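Local coordinates for hypothetical membrane protein (Corynebacterium glutamicum, PDB 6JSC) that binds heme through its C-terminal HtaA domain and probably takes part in passing heme along the uptake machinery of Corynebacteria, at residues 5-10 and 44-49; 60-65 and 82-87; 128-133 and 159-164. The protein carries 1 engineered substitution. All coordinates share one frame; numbering follows the deposited sequence. Where two conformers were deposited one is given.

How the contacts relate
From the N terminus, strand 3-12 leads into helix 16-23 and returns through short strands before 44-49 pairs with 5-10, closing the loop of contact 1. The chain then turns into strand 58-62, and contact 2 closes a smaller loop where 82-87 comes back against 60-65. Contact 3 follows, with 159-164 returning to 128-133 past helix 140-145. The three loops follow in series, without nesting or crossing. Strands 42-53 and 58-62 pair between contacts 1 and 2; strands 3-12 and 159-166 pair between contacts 1 and 3, bringing the chain's two ends together. I85 and F161 pack contact 2 against contact 3 in the apolar interior.

Contact 1. Residues 5-10 and 44-49; sequences VTQASA and QFSGNS. With NA (sodium ion), chain E.
A8 and G47 form a hydrogen-bonded antiparallel pair: A8 N reaches G47 O at 2.8 Å, and G47 N returns to A8 O at 3.0 Å. Two residues along, A10 and F45 exchange a second such pair of backbone bonds. Between them S9 faces S46, both hydroxyl-bearing side chains on the outer, more solvent-facing side.

The side chain of Q7 folds back over this pairing. CB sets out away from 44-49, and CG lies anti to the backbone N (chi1 180°). A bend at chi2 (70°) then brings the amide round, so that Q7 CD comes within 3.8 Å of G47 O. At the tip, Q7 NE2 donates to A8 O at 3.2 Å with a nearly straight N-H (166°), the oxygen lying in the amide plane. Q7 NE2 also lies 3.0 Å from G47 O, but at an angle too poor for a hydrogen bond. A8 O is therefore gripped twice, by Q7 NE2 and G47 N from opposite faces of its carbonyl plane. A long, flexible glutamine suits this return to the backbone.

On the inner face A8, A10 and F45 are buried. The F45 ring presents its edge to A10 O, with F45 CD1 at 3.6 Å, and F63 packs on all three side chains. G47 has no side chain on this face, where the F63 ring comes close to G47 N.

T6 and Q7 both face T164 in a classic beta bulge. Where the chain turns its corner at T6, V5 O (2.3 Å) and N48 O (2.4 Å) bind a sodium ion, a hard cation well matched to carbonyl oxygens. Four waters complete six ligands, and one of them also donates to T6 O. The whole is an antiparallel pairing of strands 3-12 and 42-53, its end pinned by a sodium ion on two main-chain carbonyls.

Contact 2. Residues 60-65 and 82-87; sequences SINFPG and NIEISF. With NA (sodium ion), chain D.
S60 OG has two strong partners. It coordinates a sodium ion at 2.5 Å. As a donor, S60 OG also makes a hydrogen bond of 2.7 Å to E84 OE2, meeting the carboxylate oxygen on its anti side, somewhat out of plane. A chi1 of -177° swings S86 OG to the side of the strand where S60 OG lies, and S86 OG binds the same ion at 2.4 Å; G59 O and three waters complete its shell. Serine suits both places, because a short hydroxyl reaches the metal directly from the strand.

E84 runs extended alongside N62, whose ND2 gives E84 OE1 a weak bond of 3.1 Å. A salt bridge from R112 to OE1 would further favour the charged carboxylate. These polar groups occupy one face of an antiparallel pairing between strands 58-62 and 76-88, in which I61 and I85 form a hydrogen-bonded pair with their side chains on the other face.

There the branched chains and rings pack together: F63 CE2 meets I85 CD1 at 4.1 Å, while I61 CD1 touches the edge of the F87 ring. The F63 ring also turns its edge to I83 O, which accepts from F63 N at 2.9 Å.

Beyond N62 the regular bridges stop, but bonds between the segments go on. N82, with positive phi as asparagine tolerates well, donates from N82 N to G65 O (2.9 Å), and its ND2 reaches D97. A water bridges P64 O, G65 O and I83 N.

Contact 3. Residues 128-133 and 159-164; sequences TEASGS and ISFSAT
An antiparallel pairing joins strand 129-138 to the last strand, 159-166, with A130 opposite A163 and G132 opposite F161 as hydrogen-bonded pairs. A163 N reaches A130 O at 2.7 Å, and G132 N reaches F161 O at 3.1 Å.

F161 carries most of the side-chain contact. With CG set between its backbone N and carbonyl carbon (chi1 82°), the ring leans across to the neighbouring strand and lies flat against the backbone of S131 and G132. S131 CA stands over the F161 ring face, 4.1 Å from its centroid, in a CH-pi contact. G132 N sits above the same face toward the rim, and F161 CE2 meets A130 CB at 4.1 Å. G132 has no side chain, and the F161 ring lies directly on its backbone.

On the opposite, more open face E129, S131, S133, S160, S162 and T164 carry polar groups. The hydroxyls of S160 and T164 turn to Q11 and Q7 N of strand 3-12. I85, F120 and L123 pack on F161 within the apolar core. A phenylalanine covering a cross-strand glycine in this way is the arrangement known as aromatic rescue of glycine in beta sheets.

Contact 1. Residues 5-10 and 44-49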
# COMPACT_ATOMS: atom_id res chain seq x y z
N VAL A 5 -17.96 4.52 -1.37
CA VAL A 5 -16.89 5.50 -1.50
C VAL A 5 -17.18 6.36 -2.73
O VAL A 5 -17.38 5.83 -3.83
CB VAL A 5 -15.53 4.81 -1.61
CG1 VAL A 5 -14.45 5.82 -1.99
CG2 VAL A 5 -15.18 4.10 -0.30
N THR A 6 -17.24 7.67 -2.54
CA THR A 6 -17.40 8.59 -3.66
C THR A 6 -16.05 8.92 -4.29
O THR A 6 -15.79 8.58 -5.44
CB THR A 6 -18.12 9.86 -3.19
OG1 THR A 6 -19.41 9.49 -2.68
CG2 THR A 6 -18.31 10.83 -4.34
N GLN A 7 -15.16 9.55 -3.51
CA GLN A 7 -13.79 9.83 -3.92
C GLN A 7 -12.86 9.53 -2.76
O GLN A 7 -13.11 9.97 -1.64
CB GLN A 7 -13.61 11.31 -4.30
CG GLN A 7 -12.19 11.63 -4.72
CD GLN A 7 -11.88 11.01 -6.06
OE1 GLN A 7 -12.53 11.35 -7.03
NE2 GLN A 7 -10.91 10.11 -6.11
N ALA A 8 -11.78 8.81 -3.04
CA ALA A 8 -10.77 8.54 -2.03
C ALA A 8 -9.39 8.91 -2.53
O ALA A 8 -9.11 8.93 -3.74
CB ALA A 8 -10.77 7.06 -1.62
N SER A 9 -8.52 9.23 -1.58
CA SER A 9 -7.12 9.46 -1.85
C SER A 9 -6.31 8.84 -0.72
O SER A 9 -6.79 8.71 0.41
CB SER A 9 -6.80 10.95 -1.93
OG SER A 9 -7.17 11.59 -0.72
N ALA A 10 -5.09 8.42 -1.05
CA ALA A 10 -4.19 7.86 -0.05
C ALA A 10 -2.76 8.27 -0.34
O ALA A 10 -2.41 8.60 -1.48
CB ALA A 10 -4.28 6.33 0.04
N GLN A 44 1.10 8.56 -4.37
CA GLN A 44 -0.21 9.23 -4.28
C GLN A 44 -1.24 8.40 -5.03
O GLN A 44 -1.08 8.15 -6.24
CB GLN A 44 -0.12 10.63 -4.89
CG GLN A 44 0.99 11.51 -4.32
CD GLN A 44 0.68 12.08 -2.95
OE1 GLN A 44 -0.43 12.56 -2.69
NE2 GLN A 44 1.66 12.04 -2.07
N PHE A 45 -2.31 8.00 -4.34
CA PHE A 45 -3.30 7.09 -4.90
C PHE A 45 -4.64 7.80 -4.96
O PHE A 45 -4.97 8.61 -4.08
CB PHE A 45 -3.42 5.83 -4.04
CG PHE A 45 -2.11 5.09 -3.87
CD1 PHE A 45 -1.21 5.46 -2.87
CD2 PHE A 45 -1.78 4.03 -4.71
CE1 PHE A 45 0.00 4.79 -2.72
CE2 PHE A 45 -0.57 3.36 -4.56
CZ PHE A 45 0.32 3.74 -3.55
N SER A 46 -5.41 7.52 -6.02
CA SER A 46 -6.71 8.16 -6.23
C SER A 46 -7.70 7.11 -6.70
O SER A 46 -7.45 6.42 -7.69
CB SER A 46 -6.57 9.26 -7.30
OG SER A 46 -7.80 9.92 -7.48
N GLY A 47 -8.82 6.97 -5.99
CA GLY A 47 -9.77 5.93 -6.33
C GLY A 47 -11.20 6.35 -6.10
O GLY A 47 -11.48 7.30 -5.36
N ASN A 48 -12.13 5.64 -6.74
CA ASN A 48 -13.54 5.96 -6.55
C ASN A 48 -14.38 4.72 -6.24
O ASN A 48 -15.57 4.67 -6.59
CB ASN A 48 -14.12 6.77 -7.71
CG ASN A 48 -14.13 6.01 -9.01
OD1 ASN A 48 -13.66 4.88 -9.09
ND2 ASN A 48 -14.68 6.64 -10.04
N SER A 49 -13.80 3.74 -5.55
CA SER A 49 -14.57 2.54 -5.24
C SER A 49 -14.26 2.03 -3.83
O SER A 49 -13.25 2.39 -3.22
CB SER A 49 -14.39 1.45 -6.30
OG SER A 49 -13.14 0.84 -6.18
NA NA E . -17.81 4.76 -5.79
O HOH W 1 -17.64 7.00 -6.79
O HOH W 2 -18.03 2.78 -4.33
O HOH W 3 -20.12 5.24 -5.27
O HOH W 4 -18.64 3.64 -7.72

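Contact 2. Residues 60-65 and 82-87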
# COMPACT_ATOMS: atom_id res chain seq x y z
N SER A 60 -13.65 -1.05 3.13
CA SER A 60 -12.57 -1.29 2.19
C SER A 60 -12.53 -0.11 1.23
O SER A 60 -13.57 0.27 0.68
CB SER A 60 -12.79 -2.58 1.39
OG SER A 60 -12.20 -3.70 2.04
N ILE A 61 -11.34 0.46 1.06
CA ILE A 61 -11.10 1.59 0.16
C ILE A 61 -10.16 1.08 -0.93
O ILE A 61 -9.03 0.69 -0.62
CB ILE A 61 -10.44 2.77 0.90
CG1 ILE A 61 -11.03 3.00 2.31
CG2 ILE A 61 -10.50 4.03 0.04
CD1 ILE A 61 -12.45 3.52 2.33
N ASN A 62 -10.61 1.09 -2.18
CA ASN A 62 -9.89 0.42 -3.26
C ASN A 62 -9.28 1.43 -4.22
O ASN A 62 -9.94 2.39 -4.63
CB ASN A 62 -10.83 -0.51 -4.03
CG ASN A 62 -11.11 -1.78 -3.25
OD1 ASN A 62 -12.06 -1.84 -2.47
ND2 ASN A 62 -10.28 -2.79 -3.46
N PHE A 63 -8.01 1.21 -4.59
CA PHE A 63 -7.32 2.08 -5.52
C PHE A 63 -6.81 1.30 -6.72
O PHE A 63 -6.42 0.13 -6.59
CB PHE A 63 -6.15 2.77 -4.82
CG PHE A 63 -6.56 3.61 -3.66
CD1 PHE A 63 -6.92 4.94 -3.86
CD2 PHE A 63 -6.62 3.09 -2.37
CE1 PHE A 63 -7.33 5.73 -2.80
CE2 PHE A 63 -7.02 3.88 -1.29
CZ PHE A 63 -7.37 5.21 -1.51
N PRO A 64 -6.81 1.90 -7.91
CA PRO A 64 -6.12 1.31 -9.05
C PRO A 64 -4.67 1.76 -9.07
O PRO A 64 -4.25 2.52 -8.19
CB PRO A 64 -6.87 1.91 -10.23
CG PRO A 64 -7.09 3.35 -9.76
CD PRO A 64 -7.36 3.23 -8.24
N GLY A 65 -3.91 1.34 -10.06
CA GLY A 65 -2.59 1.87 -10.32
C GLY A 65 -1.47 0.97 -9.80
O GLY A 65 -1.65 0.16 -8.88
N ASN A 82 -2.90 -2.03 -7.39
CA ASN A 82 -4.27 -2.13 -6.92
C ASN A 82 -4.36 -2.22 -5.39
O ASN A 82 -4.98 -3.13 -4.84
CB ASN A 82 -4.99 -3.32 -7.58
CG ASN A 82 -5.05 -3.18 -9.09
OD1 ASN A 82 -5.43 -2.14 -9.61
ND2 ASN A 82 -4.65 -4.23 -9.80
N ILE A 83 -3.76 -1.24 -4.71
CA ILE A 83 -3.76 -1.28 -3.25
C ILE A 83 -5.17 -1.11 -2.70
O ILE A 83 -6.04 -0.46 -3.30
CB ILE A 83 -2.76 -0.31 -2.58
CG1 ILE A 83 -3.20 1.16 -2.68
CG2 ILE A 83 -1.36 -0.51 -3.12
CD1 ILE A 83 -2.52 2.05 -1.64
N GLU A 84 -5.41 -1.72 -1.54
CA GLU A 84 -6.69 -1.64 -0.85
C GLU A 84 -6.41 -1.46 0.63
O GLU A 84 -5.59 -2.19 1.20
CB GLU A 84 -7.52 -2.90 -1.09
CG GLU A 84 -8.77 -3.03 -0.21
CD GLU A 84 -9.49 -4.35 -0.44
OE1 GLU A 84 -9.23 -4.99 -1.48
OE2 GLU A 84 -10.31 -4.75 0.43
N ILE A 85 -7.08 -0.48 1.24
CA ILE A 85 -7.07 -0.29 2.68
C ILE A 85 -8.35 -0.90 3.23
O ILE A 85 -9.45 -0.42 2.94
CB ILE A 85 -6.99 1.20 3.04
CG1 ILE A 85 -5.69 1.81 2.52
CG2 ILE A 85 -7.11 1.37 4.56
CD1 ILE A 85 -5.68 3.34 2.58
N SER A 86 -8.21 -1.98 4.00
CA SER A 86 -9.33 -2.65 4.64
C SER A 86 -9.20 -2.43 6.15
O SER A 86 -8.10 -2.49 6.69
CB SER A 86 -9.29 -4.14 4.31
OG SER A 86 -10.40 -4.84 4.85
N PHE A 87 -10.32 -2.13 6.81
CA PHE A 87 -10.27 -1.83 8.24
C PHE A 87 -11.48 -2.41 8.95
O PHE A 87 -12.56 -2.57 8.37
CB PHE A 87 -10.10 -0.32 8.54
CG PHE A 87 -11.23 0.55 8.04
CD1 PHE A 87 -11.19 1.09 6.76
CD2 PHE A 87 -12.31 0.85 8.85
CE1 PHE A 87 -12.22 1.90 6.31
CE2 PHE A 87 -13.34 1.65 8.40
CZ PHE A 87 -13.29 2.18 7.14
NA NA D . -12.68 -4.49 4.32
O HOH W 5 -2.69 1.04 -6.30
O HOH W 6 -4.84 -0.88 -11.78
O HOH W 7 -13.16 -4.87 6.55
O HOH W 8 -15.02 -4.17 3.99
O HOH W 9 -12.80 -6.74 3.54

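Contact 3. Residues 128-133 and 159-164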
# COMPACT_ATOMS: atom_id res chain seq x y z
N THR A 128 -20.54 11.09 6.00
CA THR A 128 -20.07 11.69 4.76
C THR A 128 -18.58 11.56 4.50
O THR A 128 -18.14 11.95 3.42
CB THR A 128 -20.44 13.18 4.71
OG1 THR A 128 -19.73 13.86 5.76
CG2 THR A 128 -21.94 13.36 4.88
N GLU A 129 -17.79 11.04 5.44
CA GLU A 129 -16.35 11.00 5.26
C GLU A 129 -15.75 9.89 6.11
O GLU A 129 -16.27 9.54 7.17
CB GLU A 129 -15.70 12.35 5.63
CG GLU A 129 -14.19 12.41 5.43
CD GLU A 129 -13.57 13.66 6.03
OE1 GLU A 129 -14.33 14.58 6.42
OE2 GLU A 129 -12.33 13.72 6.12
N ALA A 130 -14.65 9.33 5.61
CA ALA A 130 -13.80 8.42 6.38
C ALA A 130 -12.36 8.84 6.15
O ALA A 130 -11.99 9.20 5.03
CB ALA A 130 -13.99 6.96 5.96
N SER A 131 -11.56 8.82 7.21
CA SER A 131 -10.16 9.21 7.08
C SER A 131 -9.37 8.59 8.22
O SER A 131 -9.92 8.28 9.27
CB SER A 131 -9.99 10.73 7.10
OG SER A 131 -10.41 11.27 8.34
N GLY A 132 -8.07 8.45 8.01
CA GLY A 132 -7.25 7.93 9.08
C GLY A 132 -5.80 7.80 8.68
O GLY A 132 -5.42 8.04 7.53
N SER A 133 -5.01 7.40 9.67
CA SER A 133 -3.58 7.15 9.53
C SER A 133 -3.25 5.87 10.28
O SER A 133 -3.74 5.66 11.40
CB SER A 133 -2.79 8.32 10.13
OG SER A 133 -1.39 8.12 10.02
N ILE A 159 0.60 4.81 6.38
CA ILE A 159 -0.33 5.11 5.30
C ILE A 159 -1.44 6.01 5.83
O ILE A 159 -1.91 5.84 6.97
CB ILE A 159 -0.89 3.84 4.61
CG1 ILE A 159 -1.68 4.20 3.35
CG2 ILE A 159 -1.74 2.99 5.57
CD1 ILE A 159 -1.96 3.02 2.40
N SER A 160 -1.82 7.00 5.04
CA SER A 160 -2.94 7.86 5.38
C SER A 160 -3.93 7.87 4.22
O SER A 160 -3.56 7.67 3.06
CB SER A 160 -2.50 9.29 5.70
OG SER A 160 -1.78 9.86 4.62
N PHE A 161 -5.20 8.09 4.54
CA PHE A 161 -6.22 8.14 3.50
C PHE A 161 -7.33 9.09 3.93
O PHE A 161 -7.50 9.38 5.12
CB PHE A 161 -6.81 6.75 3.19
CG PHE A 161 -7.88 6.30 4.15
CD1 PHE A 161 -7.55 5.69 5.35
CD2 PHE A 161 -9.22 6.49 3.84
CE1 PHE A 161 -8.54 5.28 6.24
CE2 PHE A 161 -10.22 6.09 4.73
CZ PHE A 161 -9.88 5.49 5.92
N SER A 162 -8.09 9.56 2.94
CA SER A 162 -9.32 10.29 3.19
C SER A 162 -10.29 9.91 2.08
O SER A 162 -9.89 9.67 0.94
CB SER A 162 -9.10 11.80 3.23
OG SER A 162 -8.64 12.27 1.98
N ALA A 163 -11.58 9.84 2.42
CA ALA A 163 -12.58 9.47 1.44
C ALA A 163 -13.86 10.23 1.73
O ALA A 163 -14.23 10.41 2.90
CB ALA A 163 -12.87 7.97 1.48
N THR A 164 -14.52 10.69 0.68
CA THR A 164 -15.90 11.13 0.80
C THR A 164 -16.82 9.94 0.54
O THR A 164 -16.49 9.04 -0.25
CB THR A 164 -16.18 12.27 -0.18
OG1 THR A 164 -15.86 11.85 -1.52
CG2 THR A 164 -15.34 13.49 0.17